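PDB 7A9X: RNA-binding protein RMD9, mitochondrial from Saccharomyces cerevisiae S288C, which binds a dodecameric RNA element in the 3'-UTRs of mitochondrial mRNAs and takes part in their processing or stability. Local coordinates for residues A[318-323]-A[349-354]; A[397-402]-A[430-435]; A[438-443]-A[475-480]. All coordinates share one frame; numbering follows the deposited sequence.

Contact 1 (A[318-323]-A[349-354]); sequences LQVSTV and KFYGNT. With nucleotides of chain B.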
loop_
_atom_site.group_PDB
_atom_site.type_symbol
_atom_site.label_atom_id
_atom_site.label_comp_id
_atom_site.label_asym_id
_atom_site.label_seq_id
_atom_site.Cartn_x
_atom_site.Cartn_y
_atom_site.Cartn_z
ATOM N N LEU A 318 -9.204 -5.969 11.820
ATOM C CA LEU A 318 -9.474 -6.683 10.575
ATOM C C LEU A 318 -8.616 -6.034 9.494
ATOM O O LEU A 318 -9.079 -5.233 8.680
ATOM C CB LEU A 318 -10.958 -6.639 10.235
ATOM C CG LEU A 318 -11.409 -7.576 9.112
ATOM C CD1 LEU A 318 -11.243 -9.031 9.525
ATOM C CD2 LEU A 318 -12.843 -7.293 8.697
ATOM N N GLN A 319 -7.326 -6.375 9.518
ATOM C CA GLN A 319 -6.349 -5.757 8.627
ATOM C C GLN A 319 -6.739 -6.000 7.175
ATOM O O GLN A 319 -6.861 -7.152 6.744
ATOM C CB GLN A 319 -4.956 -6.317 8.915
ATOM C CG GLN A 319 -3.810 -5.434 8.448
ATOM C CD GLN A 319 -2.445 -6.063 8.688
ATOM O OE1 GLN A 319 -1.518 -5.399 9.155
ATOM N NE2 GLN A 319 -2.313 -7.343 8.358
ATOM N N VAL A 320 -6.937 -4.914 6.423
ATOM C CA VAL A 320 -7.508 -5.044 5.086
ATOM C C VAL A 320 -6.578 -5.823 4.163
ATOM O O VAL A 320 -7.044 -6.550 3.278
ATOM C CB VAL A 320 -7.868 -3.659 4.508
ATOM C CG1 VAL A 320 -6.623 -2.887 4.094
ATOM C CG2 VAL A 320 -8.825 -3.809 3.332
ATOM N N SER A 321 -5.260 -5.708 4.356
ATOM C CA SER A 321 -4.330 -6.523 3.579
ATOM C C SER A 321 -4.596 -8.006 3.798
ATOM O O SER A 321 -4.542 -8.804 2.855
ATOM C CB SER A 321 -2.889 -6.174 3.947
ATOM O OG SER A 321 -2.670 -6.305 5.342
ATOM N N THR A 322 -4.893 -8.388 5.041
ATOM C CA THR A 322 -5.253 -9.768 5.344
ATOM C C THR A 322 -6.570 -10.154 4.683
ATOM O O THR A 322 -6.712 -11.270 4.166
ATOM C CB THR A 322 -5.339 -9.955 6.857
ATOM O OG1 THR A 322 -4.110 -9.533 7.462
ATOM C CG2 THR A 322 -5.602 -11.404 7.202
ATOM N N VAL A 323 -7.546 -9.244 4.689
ATOM C CA VAL A 323 -8.832 -9.527 4.059
ATOM C C VAL A 323 -8.674 -9.643 2.547
ATOM O O VAL A 323 -9.236 -10.552 1.921
ATOM C CB VAL A 323 -9.858 -8.448 4.447
ATOM C CG1 VAL A 323 -11.208 -8.745 3.824
ATOM C CG2 VAL A 323 -9.975 -8.363 5.956
ATOM N N LYS A 349 -19.473 -4.404 6.731
ATOM C CA LYS A 349 -20.240 -4.158 7.948
ATOM C C LYS A 349 -19.335 -4.038 9.167
ATOM O O LYS A 349 -19.618 -3.241 10.069
ATOM C CB LYS A 349 -21.272 -5.266 8.160
ATOM C CG LYS A 349 -22.509 -5.126 7.294
ATOM C CD LYS A 349 -23.557 -6.173 7.638
ATOM C CE LYS A 349 -24.842 -5.936 6.859
ATOM N NZ LYS A 349 -25.883 -6.952 7.172
ATOM N N PHE A 350 -18.249 -4.814 9.214
ATOM C CA PHE A 350 -17.313 -4.706 10.327
ATOM C C PHE A 350 -16.643 -3.339 10.352
ATOM O O PHE A 350 -16.536 -2.712 11.412
ATOM C CB PHE A 350 -16.262 -5.814 10.241
ATOM C CG PHE A 350 -15.324 -5.857 11.416
ATOM C CD1 PHE A 350 -15.630 -6.621 12.533
ATOM C CD2 PHE A 350 -14.137 -5.138 11.404
ATOM C CE1 PHE A 350 -14.769 -6.668 13.617
ATOM C CE2 PHE A 350 -13.272 -5.176 12.485
ATOM C CZ PHE A 350 -13.587 -5.943 13.593
ATOM N N TYR A 351 -16.185 -2.861 9.195
ATOM C CA TYR A 351 -15.501 -1.574 9.144
ATOM C C TYR A 351 -16.459 -0.431 9.457
ATOM O O TYR A 351 -16.214 0.367 10.370
ATOM C CB TYR A 351 -14.852 -1.379 7.773
ATOM C CG TYR A 351 -13.674 -2.291 7.505
ATOM C CD1 TYR A 351 -12.765 -2.601 8.508
ATOM C CD2 TYR A 351 -13.474 -2.841 6.247
ATOM C CE1 TYR A 351 -11.687 -3.432 8.262
ATOM C CE2 TYR A 351 -12.402 -3.674 5.991
ATOM C CZ TYR A 351 -11.513 -3.966 7.001
ATOM O OH TYR A 351 -10.445 -4.794 6.747
ATOM N N GLY A 352 -17.559 -0.340 8.714
ATOM C CA GLY A 352 -18.504 0.746 8.929
ATOM C C GLY A 352 -17.841 2.092 8.723
ATOM O O GLY A 352 -17.215 2.351 7.689
ATOM N N ASN A 353 -17.968 2.963 9.725
ATOM C CA ASN A 353 -17.332 4.274 9.720
ATOM C C ASN A 353 -16.130 4.335 10.652
ATOM O O ASN A 353 -15.588 5.421 10.880
ATOM C CB ASN A 353 -18.346 5.356 10.107
ATOM C CG ASN A 353 -19.601 5.314 9.260
ATOM O OD1 ASN A 353 -19.658 5.914 8.186
ATOM N ND2 ASN A 353 -20.619 4.610 9.742
ATOM N N THR A 354 -15.701 3.194 11.196
ATOM C CA THR A 354 -14.639 3.179 12.195
ATOM C C THR A 354 -13.262 3.392 11.575
ATOM O O THR A 354 -12.373 3.946 12.232
ATOM C CB THR A 354 -14.665 1.854 12.967
ATOM O OG1 THR A 354 -16.009 1.561 13.369
ATOM C CG2 THR A 354 -13.783 1.933 14.210
ATOM P P A B 7 0.475 -1.548 7.819
ATOM O OP1 A B 7 1.282 -2.779 7.628
ATOM O OP2 A B 7 1.092 -0.223 7.548
ATOM O "O5'" A B 7 -0.843 -1.656 6.934
ATOM C "C5'" A B 7 -1.242 -2.879 6.323
ATOM C "C4'" A B 7 -2.582 -2.738 5.637
ATOM O "O4'" A B 7 -3.638 -2.834 6.631
ATOM C "C3'" A B 7 -2.803 -1.407 4.922
ATOM O "O3'" A B 7 -3.695 -1.603 3.826
ATOM C "C2'" A B 7 -3.505 -0.580 5.991
ATOM O "O2'" A B 7 -4.246 0.517 5.501
ATOM C "C1'" A B 7 -4.393 -1.633 6.645
ATOM N N9 A B 7 -4.746 -1.335 8.034
ATOM C C8 A B 7 -3.942 -0.778 8.996
ATOM N N7 A B 7 -4.537 -0.629 10.154
ATOM C C5 A B 7 -5.819 -1.121 9.937
ATOM C C6 A B 7 -6.940 -1.244 10.776
ATOM N N6 A B 7 -6.958 -0.866 12.055
ATOM N N1 A B 7 -8.063 -1.779 10.246
ATOM C C2 A B 7 -8.049 -2.161 8.963
ATOM N N3 A B 7 -7.059 -2.095 8.077
ATOM C C4 A B 7 -5.960 -1.560 8.633
ATOM P P A B 6 2.218 -5.409 12.660
ATOM O OP1 A B 6 2.079 -6.255 11.447
ATOM O OP2 A B 6 3.571 -5.003 13.117
ATOM O "O5'" A B 6 1.378 -4.070 12.469
ATOM C "C5'" A B 6 0.022 -4.089 12.031
ATOM C "C4'" A B 6 -0.365 -2.777 11.390
ATOM O "O4'" A B 6 -0.417 -1.746 12.416
ATOM C "C3'" A B 6 0.616 -2.275 10.335
ATOM O "O3'" A B 6 -0.082 -1.550 9.327
ATOM C "C2'" A B 6 1.505 -1.325 11.130
ATOM O "O2'" A B 6 2.168 -0.339 10.368
ATOM C "C1'" A B 6 0.507 -0.716 12.109
ATOM N N9 A B 6 1.142 -0.278 13.350
ATOM C C8 A B 6 1.703 -1.078 14.312
ATOM N N7 A B 6 2.219 -0.408 15.311
ATOM C C5 A B 6 1.989 0.916 14.976
ATOM C C6 A B 6 2.300 2.116 15.630
ATOM N N6 A B 6 2.935 2.165 16.802
ATOM N N1 A B 6 1.934 3.269 15.031
ATOM C C2 A B 6 1.297 3.212 13.855
ATOM N N3 A B 6 0.949 2.145 13.141
ATOM C C4 A B 6 1.327 1.016 13.768
ATOM P P C B 8 -3.127 -1.900 2.352
ATOM O OP1 C B 8 -4.115 -1.372 1.378
ATOM O OP2 C B 8 -2.713 -3.325 2.277
ATOM O "O5'" C B 8 -1.794 -1.031 2.278
ATOM C "C5'" C B 8 -1.832 0.366 2.016
ATOM C "C4'" C B 8 -0.661 0.785 1.164
ATOM O "O4'" C B 8 0.565 0.707 1.947
ATOM C "C3'" C B 8 -0.434 -0.074 -0.085
ATOM O "O3'" C B 8 -0.087 0.744 -1.201
ATOM C "C2'" C B 8 0.751 -0.954 0.304
ATOM O "O2'" C B 8 1.542 -1.392 -0.780
ATOM C "C1'" C B 8 1.534 -0.037 1.237
ATOM N N1 C B 8 2.373 -0.774 2.193
ATOM C C2 C B 8 3.751 -0.533 2.234
ATOM O O2 C B 8 4.243 0.327 1.491
ATOM N N3 C B 8 4.515 -1.238 3.100
ATOM C C4 C B 8 3.961 -2.157 3.891
ATOM N N4 C B 8 4.757 -2.824 4.731
ATOM C C5 C B 8 2.564 -2.432 3.859
ATOM C C6 C B 8 1.817 -1.729 2.999
#
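Tyr351 reaches across to Leu318, its OH giving a hydrogen bond to the carbonyl O of Leu318, which lies at the ring edge and in the ring plane; the modelled length, 2.4 Å, is too short to be trusted. The tight part of the contact is the packing about this hydroxyl: CA and CB of Val320 gather round Tyr351 OH with, at 3.7 Å, CG2 of Val323, while the side chain of Leu318 crosses that of Tyr351 at about a right angle. With CG anti to its backbone N (chi1 -168°), Leu318 sets CG 3.8 Å from Tyr351 OH. Leu318 CB lies 3.5 Å from CE2 of Phe350, and its CD2 meets CD2 of the same ring at 3.7 Å. Partly exposed Phe350 is the edge of the contact; the pairing stops at Tyr351, and beyond Gly352 the chain runs on to exposed Asn353 and Thr354. On the RNA side, Val320 CG1 packs 3.2 Å from O3' of nucleotide A7 of chain B, and Gln319 CG is equally near its O4'. Joining the start of helix 320-334 to the end of helix 337-351, the arrangement is that of a helical hairpin of a pentatricopeptide repeat, probably PPR5, beside bound RNA.

Contact 2 (A[397-402]-A[430-435]); sequences KKIDEP and YHIPRT. With nucleotides of chain B.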
loop_
_atom_site.group_PDB
_atom_site.type_symbol
_atom_site.label_atom_id
_atom_site.label_comp_id
_atom_site.label_asym_id
_atom_site.label_seq_id
_atom_site.Cartn_x
_atom_site.Cartn_y
_atom_site.Cartn_z
ATOM N N LYS A 397 -23.039 2.604 5.330
ATOM C CA LYS A 397 -22.431 3.902 5.580
ATOM C C LYS A 397 -22.734 4.817 4.405
ATOM O O LYS A 397 -23.244 4.385 3.369
ATOM C CB LYS A 397 -20.919 3.775 5.786
ATOM C CG LYS A 397 -20.199 3.147 4.599
ATOM C CD LYS A 397 -18.705 3.019 4.843
ATOM C CE LYS A 397 -18.011 4.373 4.840
ATOM N NZ LYS A 397 -18.016 5.009 3.494
ATOM N N LYS A 398 -22.413 6.098 4.584
ATOM C CA LYS A 398 -22.427 7.024 3.462
ATOM C C LYS A 398 -21.354 6.622 2.461
ATOM O O LYS A 398 -20.241 6.251 2.840
ATOM C CB LYS A 398 -22.197 8.459 3.942
ATOM C CG LYS A 398 -23.385 9.081 4.658
ATOM C CD LYS A 398 -23.110 10.531 5.032
ATOM C CE LYS A 398 -24.309 11.161 5.724
ATOM N NZ LYS A 398 -24.076 12.595 6.053
ATOM N N ILE A 399 -21.698 6.684 1.176
ATOM C CA ILE A 399 -20.783 6.210 0.146
ATOM C C ILE A 399 -19.608 7.169 0.025
ATOM O O ILE A 399 -19.781 8.394 -0.017
ATOM C CB ILE A 399 -21.513 6.041 -1.194
ATOM C CG1 ILE A 399 -22.642 5.017 -1.055
ATOM C CG2 ILE A 399 -20.541 5.597 -2.274
ATOM C CD1 ILE A 399 -23.363 4.724 -2.349
ATOM N N ASP A 400 -18.405 6.614 -0.004
ATOM C CA ASP A 400 -17.193 7.374 -0.256
ATOM C C ASP A 400 -16.883 7.376 -1.748
ATOM O O ASP A 400 -17.356 6.528 -2.508
ATOM C CB ASP A 400 -16.023 6.781 0.525
ATOM C CG ASP A 400 -16.008 5.265 0.475
ATOM O OD1 ASP A 400 -16.929 4.641 1.042
ATOM O OD2 ASP A 400 -15.092 4.698 -0.153
ATOM N N GLU A 401 -16.072 8.341 -2.163
ATOM C CA GLU A 401 -15.763 8.475 -3.581
ATOM C C GLU A 401 -14.963 7.299 -4.138
ATOM O O GLU A 401 -15.243 6.863 -5.263
ATOM C CB GLU A 401 -15.017 9.780 -3.854
ATOM C CG GLU A 401 -15.176 10.252 -5.286
ATOM C CD GLU A 401 -14.055 11.157 -5.736
ATOM O OE1 GLU A 401 -12.884 10.870 -5.400
ATOM O OE2 GLU A 401 -14.349 12.156 -6.425
ATOM N N PRO A 402 -13.957 6.767 -3.427
ATOM C CA PRO A 402 -13.222 5.619 -3.987
ATOM C C PRO A 402 -14.104 4.422 -4.299
ATOM O O PRO A 402 -13.782 3.657 -5.215
ATOM C CB PRO A 402 -12.194 5.299 -2.895
ATOM C CG PRO A 402 -11.953 6.601 -2.235
ATOM C CD PRO A 402 -13.300 7.265 -2.202
ATOM N N TYR A 430 -25.796 10.490 -4.313
ATOM C CA TYR A 430 -25.413 10.128 -2.957
ATOM C C TYR A 430 -24.605 11.216 -2.258
ATOM O O TYR A 430 -24.100 10.978 -1.156
ATOM C CB TYR A 430 -24.640 8.806 -2.969
ATOM C CG TYR A 430 -25.496 7.628 -3.375
ATOM C CD1 TYR A 430 -26.220 6.913 -2.430
ATOM C CD2 TYR A 430 -25.593 7.241 -4.707
ATOM C CE1 TYR A 430 -27.011 5.841 -2.797
ATOM C CE2 TYR A 430 -26.381 6.169 -5.083
ATOM C CZ TYR A 430 -27.088 5.475 -4.124
ATOM O OH TYR A 430 -27.876 4.408 -4.491
ATOM N N HIS A 431 -24.487 12.395 -2.868
ATOM C CA HIS A 431 -23.812 13.556 -2.284
ATOM C C HIS A 431 -22.406 13.191 -1.802
ATOM O O HIS A 431 -22.080 13.248 -0.616
ATOM C CB HIS A 431 -24.650 14.150 -1.148
ATOM C CG HIS A 431 -26.052 14.486 -1.550
ATOM N ND1 HIS A 431 -27.131 13.700 -1.207
ATOM C CD2 HIS A 431 -26.553 15.518 -2.270
ATOM C CE1 HIS A 431 -28.237 14.237 -1.693
ATOM N NE2 HIS A 431 -27.913 15.339 -2.342
ATOM N N ILE A 432 -21.580 12.816 -2.772
ATOM C CA ILE A 432 -20.230 12.331 -2.495
ATOM C C ILE A 432 -19.260 13.503 -2.411
ATOM O O ILE A 432 -19.226 14.343 -3.322
ATOM C CB ILE A 432 -19.769 11.333 -3.566
ATOM C CG1 ILE A 432 -20.848 10.280 -3.821
ATOM C CG2 ILE A 432 -18.481 10.669 -3.136
ATOM C CD1 ILE A 432 -21.129 9.417 -2.632
ATOM N N PRO A 433 -18.461 13.604 -1.345
ATOM C CA PRO A 433 -17.343 14.558 -1.353
ATOM C C PRO A 433 -16.383 14.252 -2.491
ATOM O O PRO A 433 -15.747 13.193 -2.504
ATOM C CB PRO A 433 -16.690 14.351 0.020
ATOM C CG PRO A 433 -17.772 13.756 0.871
ATOM C CD PRO A 433 -18.594 12.909 -0.055
ATOM N N ARG A 434 -16.276 15.165 -3.451
ATOM C CA ARG A 434 -15.560 14.881 -4.686
ATOM C C ARG A 434 -14.074 15.191 -4.554
ATOM O O ARG A 434 -13.681 16.163 -3.905
ATOM C CB ARG A 434 -16.163 15.686 -5.839
ATOM C CG ARG A 434 -17.645 15.429 -6.067
ATOM C CD ARG A 434 -17.901 13.982 -6.468
ATOM N NE ARG A 434 -17.208 13.630 -7.704
ATOM C CZ ARG A 434 -17.700 13.836 -8.922
ATOM N NH1 ARG A 434 -16.999 13.488 -9.992
ATOM N NH2 ARG A 434 -18.895 14.394 -9.071
ATOM N N THR A 435 -13.252 14.344 -5.166
ATOM C CA THR A 435 -11.828 14.586 -5.355
ATOM C C THR A 435 -11.532 14.637 -6.849
ATOM O O THR A 435 -12.404 14.395 -7.687
ATOM C CB THR A 435 -10.973 13.504 -4.687
ATOM O OG1 THR A 435 -11.008 12.310 -5.479
ATOM C CG2 THR A 435 -11.481 13.200 -3.290
ATOM P P U B 10 -4.419 1.660 -5.864
ATOM O OP1 U B 10 -3.980 0.664 -6.875
ATOM O OP2 U B 10 -3.564 2.844 -5.590
ATOM O "O5'" U B 10 -5.868 2.176 -6.286
ATOM C "C5'" U B 10 -6.835 1.291 -6.835
ATOM C "C4'" U B 10 -8.054 2.047 -7.302
ATOM O "O4'" U B 10 -8.600 2.794 -6.189
ATOM C "C3'" U B 10 -7.803 3.091 -8.382
ATOM O "O3'" U B 10 -7.841 2.534 -9.686
ATOM C "C2'" U B 10 -8.901 4.123 -8.142
ATOM O "O2'" U B 10 -10.107 3.742 -8.786
ATOM C "C1'" U B 10 -9.101 4.036 -6.627
ATOM N N1 U B 10 -8.403 5.113 -5.887
ATOM C C2 U B 10 -9.145 6.218 -5.514
ATOM O O2 U B 10 -10.329 6.337 -5.775
ATOM N N3 U B 10 -8.448 7.176 -4.822
ATOM C C4 U B 10 -7.114 7.140 -4.472
ATOM O O4 U B 10 -6.629 8.083 -3.847
ATOM C C5 U B 10 -6.415 5.963 -4.891
ATOM C C6 U B 10 -7.069 5.013 -5.565
#
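Glu401 and Thr435 form the polar half of this contact. The backbone N of Thr435 bonds to Glu401 OE2 at 2.8 Å, nearly straight (169°) but from above the carboxylate plane; Thr435 OG1 also donates to Glu401 OE1, at a doubtfully short 2.4 Å. Ser438 OG at OE2 and Asn405 ND2 at OE1 add to the bonds that fix the rotation of this buried carboxylate. The ionic part is a salt bridge with a long, weak hydrogen bond from Arg434 NE to Glu401 OE2, 3.5 Å, while Arg434 NH1 bonds to Ser438. Apolar packing makes up the rest. Ile399 CD1 sits over one face of the Tyr430 ring, 3.7 Å from its centroid, a CH-pi contact. Ile432 divides its branches, CD1 lying 3.7 Å from Ile399 CB and CG2 3.6 Å from Glu401 CB. An alanine in place of Tyr430 removes the ring beside Ile399 CD1 and would probably open a gap and leave that end freer to turn. The contact lies at one end of the helix pair 401-410 and 417-429, the inferred repeat PPR7; helix 379-396 backs Ile399 and Tyr430, and helix 436-445 touches Glu401 through Ile437.

Contact 3 (A[438-443]-A[475-480]); sequences SYRILL and YIANAD. With nucleotides of chain B.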
loop_
_atom_site.group_PDB
_atom_site.type_symbol
_atom_site.label_atom_id
_atom_site.label_comp_id
_atom_site.label_asym_id
_atom_site.label_seq_id
_atom_site.Cartn_x
_atom_site.Cartn_y
_atom_site.Cartn_z
ATOM N N SER A 438 -12.066 11.172 -9.397
ATOM C CA SER A 438 -13.249 10.867 -10.196
ATOM C C SER A 438 -13.192 11.561 -11.551
ATOM O O SER A 438 -13.429 10.937 -12.593
ATOM C CB SER A 438 -14.510 11.277 -9.436
ATOM O OG SER A 438 -14.478 12.659 -9.117
ATOM N N TYR A 439 -12.876 12.857 -11.555
ATOM C CA TYR A 439 -12.816 13.596 -12.811
ATOM C C TYR A 439 -11.724 13.054 -13.723
ATOM O O TYR A 439 -11.878 13.074 -14.949
ATOM C CB TYR A 439 -12.607 15.085 -12.530
ATOM C CG TYR A 439 -13.706 15.702 -11.687
ATOM C CD1 TYR A 439 -13.654 15.656 -10.299
ATOM C CD2 TYR A 439 -14.797 16.327 -12.280
ATOM C CE1 TYR A 439 -14.657 16.214 -9.523
ATOM C CE2 TYR A 439 -15.805 16.890 -11.511
ATOM C CZ TYR A 439 -15.728 16.830 -10.133
ATOM O OH TYR A 439 -16.724 17.387 -9.363
ATOM N N ARG A 440 -10.625 12.557 -13.150
ATOM C CA ARG A 440 -9.611 11.892 -13.963
ATOM C C ARG A 440 -10.158 10.614 -14.585
ATOM O O ARG A 440 -9.950 10.359 -15.776
ATOM C CB ARG A 440 -8.372 11.589 -13.119
ATOM C CG ARG A 440 -7.488 12.792 -12.853
ATOM C CD ARG A 440 -6.371 12.456 -11.882
ATOM N NE ARG A 440 -5.477 13.590 -11.677
ATOM C CZ ARG A 440 -4.510 13.626 -10.766
ATOM N NH1 ARG A 440 -4.311 12.587 -9.964
ATOM N NH2 ARG A 440 -3.745 14.704 -10.655
ATOM N N ILE A 441 -10.864 9.802 -13.795
ATOM C CA ILE A 441 -11.374 8.530 -14.298
ATOM C C ILE A 441 -12.489 8.760 -15.308
ATOM O O ILE A 441 -12.588 8.048 -16.315
ATOM C CB ILE A 441 -11.843 7.647 -13.127
ATOM C CG1 ILE A 441 -10.677 7.368 -12.177
ATOM C CG2 ILE A 441 -12.427 6.343 -13.647
ATOM C CD1 ILE A 441 -11.103 6.787 -10.854
ATOM N N LEU A 442 -13.347 9.756 -15.059
ATOM C CA LEU A 442 -14.423 10.058 -15.999
ATOM C C LEU A 442 -13.871 10.440 -17.366
ATOM O O LEU A 442 -14.439 10.068 -18.400
ATOM C CB LEU A 442 -15.309 11.172 -15.440
ATOM C CG LEU A 442 -16.286 10.764 -14.334
ATOM C CD1 LEU A 442 -16.844 11.987 -13.628
ATOM C CD2 LEU A 442 -17.417 9.929 -14.912
ATOM N N LEU A 443 -12.758 11.175 -17.395
ATOM C CA LEU A 443 -12.100 11.451 -18.668
ATOM C C LEU A 443 -11.487 10.185 -19.252
ATOM O O LEU A 443 -11.639 9.910 -20.449
ATOM C CB LEU A 443 -11.030 12.528 -18.490
ATOM C CG LEU A 443 -10.193 12.856 -19.731
ATOM C CD1 LEU A 443 -11.077 13.347 -20.867
ATOM C CD2 LEU A 443 -9.118 13.882 -19.404
ATOM N N TYR A 475 -0.326 22.774 -10.599
ATOM C CA TYR A 475 -0.153 22.633 -12.037
ATOM C C TYR A 475 -0.782 21.313 -12.477
ATOM O O TYR A 475 -1.457 20.630 -11.700
ATOM C CB TYR A 475 1.333 22.735 -12.404
ATOM C CG TYR A 475 2.044 23.886 -11.721
ATOM C CD1 TYR A 475 1.855 25.198 -12.142
ATOM C CD2 TYR A 475 2.898 23.661 -10.648
ATOM C CE1 TYR A 475 2.501 26.253 -11.512
ATOM C CE2 TYR A 475 3.547 24.707 -10.013
ATOM C CZ TYR A 475 3.346 26.002 -10.449
ATOM O OH TYR A 475 3.989 27.045 -9.822
ATOM N N ILE A 476 -0.561 20.955 -13.737
ATOM C CA ILE A 476 -1.139 19.751 -14.322
ATOM C C ILE A 476 -0.162 18.598 -14.132
ATOM O O ILE A 476 0.979 18.653 -14.602
ATOM C CB ILE A 476 -1.465 19.958 -15.808
ATOM C CG1 ILE A 476 -2.578 20.996 -15.970
ATOM C CG2 ILE A 476 -1.848 18.641 -16.459
ATOM C CD1 ILE A 476 -3.014 21.201 -17.404
ATOM N N ALA A 477 -0.612 17.549 -13.451
ATOM C CA ALA A 477 0.236 16.408 -13.153
ATOM C C ALA A 477 0.198 15.396 -14.295
ATOM O O ALA A 477 -0.569 15.522 -15.255
ATOM C CB ALA A 477 -0.185 15.763 -11.836
ATOM N N ASN A 478 1.044 14.368 -14.182
ATOM C CA ASN A 478 1.090 13.323 -15.198
ATOM C C ASN A 478 -0.229 12.562 -15.277
ATOM O O ASN A 478 -0.691 12.225 -16.373
ATOM C CB ASN A 478 2.241 12.359 -14.914
ATOM C CG ASN A 478 3.586 12.919 -15.331
ATOM O OD1 ASN A 478 3.667 13.844 -16.141
ATOM N ND2 ASN A 478 4.655 12.349 -14.788
ATOM N N ALA A 479 -0.850 12.284 -14.128
ATOM C CA ALA A 479 -2.098 11.526 -14.132
ATOM C C ALA A 479 -3.203 12.271 -14.868
ATOM O O ALA A 479 -4.099 11.642 -15.444
ATOM C CB ALA A 479 -2.530 11.205 -12.701
ATOM N N ASP A 480 -3.159 13.605 -14.867
ATOM C CA ASP A 480 -4.145 14.370 -15.623
ATOM C C ASP A 480 -3.942 14.197 -17.123
ATOM O O ASP A 480 -4.906 13.976 -17.864
ATOM C CB ASP A 480 -4.072 15.847 -15.235
ATOM C CG ASP A 480 -4.455 16.091 -13.791
ATOM O OD1 ASP A 480 -5.486 15.540 -13.351
ATOM O OD2 ASP A 480 -3.722 16.819 -13.090
ATOM P P U B 11 -6.528 2.526 -10.612
ATOM O OP1 U B 11 -6.770 1.602 -11.752
ATOM O OP2 U B 11 -5.350 2.305 -9.735
ATOM O "O5'" U B 11 -6.450 4.014 -11.181
ATOM C "C5'" U B 11 -7.421 4.503 -12.090
ATOM C "C4'" U B 11 -7.237 5.974 -12.355
ATOM O "O4'" U B 11 -7.546 6.733 -11.156
ATOM C "C3'" U B 11 -5.828 6.418 -12.713
ATOM O "O3'" U B 11 -5.495 6.178 -14.068
ATOM C "C2'" U B 11 -5.841 7.892 -12.335
ATOM O "O2'" U B 11 -6.514 8.660 -13.321
ATOM C "C1'" U B 11 -6.706 7.867 -11.075
ATOM N N1 U B 11 -5.890 7.756 -9.846
ATOM C C2 U B 11 -5.222 8.883 -9.403
ATOM O O2 U B 11 -5.274 9.961 -9.972
ATOM N N3 U B 11 -4.490 8.702 -8.255
ATOM C C4 U B 11 -4.361 7.535 -7.529
ATOM O O4 U B 11 -3.661 7.525 -6.516
ATOM C C5 U B 11 -5.080 6.417 -8.055
ATOM C C6 U B 11 -5.802 6.564 -9.169
ATOM P P C B 12 -4.243 5.238 -14.427
ATOM O OP1 C B 12 -4.240 5.024 -15.895
ATOM O OP2 C B 12 -4.270 4.072 -13.510
ATOM O "O5'" C B 12 -2.973 6.130 -14.067
ATOM C "C5'" C B 12 -2.588 7.208 -14.911
ATOM C "C4'" C B 12 -1.131 7.570 -14.754
ATOM O "O4'" C B 12 -0.953 8.347 -13.538
ATOM C "C3'" C B 12 -0.152 6.398 -14.669
ATOM O "O3'" C B 12 1.036 6.715 -15.392
ATOM C "C2'" C B 12 0.163 6.314 -13.176
ATOM O "O2'" C B 12 1.428 5.762 -12.877
ATOM C "C1'" C B 12 0.073 7.776 -12.751
ATOM N N1 C B 12 -0.279 7.968 -11.335
ATOM C C2 C B 12 0.458 8.885 -10.578
ATOM O O2 C B 12 1.381 9.510 -11.122
ATOM N N3 C B 12 0.148 9.071 -9.275
ATOM C C4 C B 12 -0.851 8.386 -8.721
ATOM N N4 C B 12 -1.114 8.609 -7.430
ATOM C C5 C B 12 -1.619 7.442 -9.466
ATOM C C6 C B 12 -1.302 7.266 -10.757
#
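The guanidinium of Arg440 has the methyl CB of Ala479 over one face, 3.5 Å above its plane and displaced toward the rim, and two oxygens at its edge: OD1 of Asp480 and O2 of nucleotide U11 of chain B. The main bond of a salt bridge runs from Arg440 NE to Asp480 OD1, 2.6 Å and nearly straight at 166°; it lies close to the guanidinium plane but meets the carboxylate from above, the two planes being 62° apart. A second, weak bond of the bridge joins Arg440 NH2 to Asp480 OD2 at 3.2 Å. The chain of Arg440 is extended from CG to NE, which carries the charged group across to the other helix. At its far end NH1 donates to O2 of U11 of chain B at 2.8 Å and also pairs with Asp134; Asp480 and Asp134 balance its charge and probably fix its rotation against the base. Asp480 OD2 also accepts the backbone N of Ala477, 3.2 Å away, at the start of its own helix. Arg440, in the opening helix of the inferred PPR8, is thus an RNA-contacting side chain held from behind by an acidic one. Helix 436-445 here meets the first turn of helix 478-486, with Leu443 lying on Ala483 and Leu484, Ile441 facing helix 401-410, and helix 454-470 reaching Asp480 through Leu468.

In the fold
The three contacts follow one another along the chain, each closing before the next opens. The centres of contacts 1 and 2, like those of contacts 2 and 3, are 18 Å apart, and those of contacts 1 and 3 are 29 Å apart. Contact 1 touches contact 2 where Lys397 packs on Gly352 and Asn353; contact 2 joins contact 3 through a probable hydrogen bond between Ser438 OG and Glu401 OE2, a cation-pi contact of Arg434 with Tyr439 and packing on Leu442. In this all-helical array contact 1 lies at the ends of PPR5, contact 2 at PPR7 and contact 3 from PPR8 into helix 478-486, as these repeats are inferred. The contacts meet nucleotides in the same order along the bound RNA.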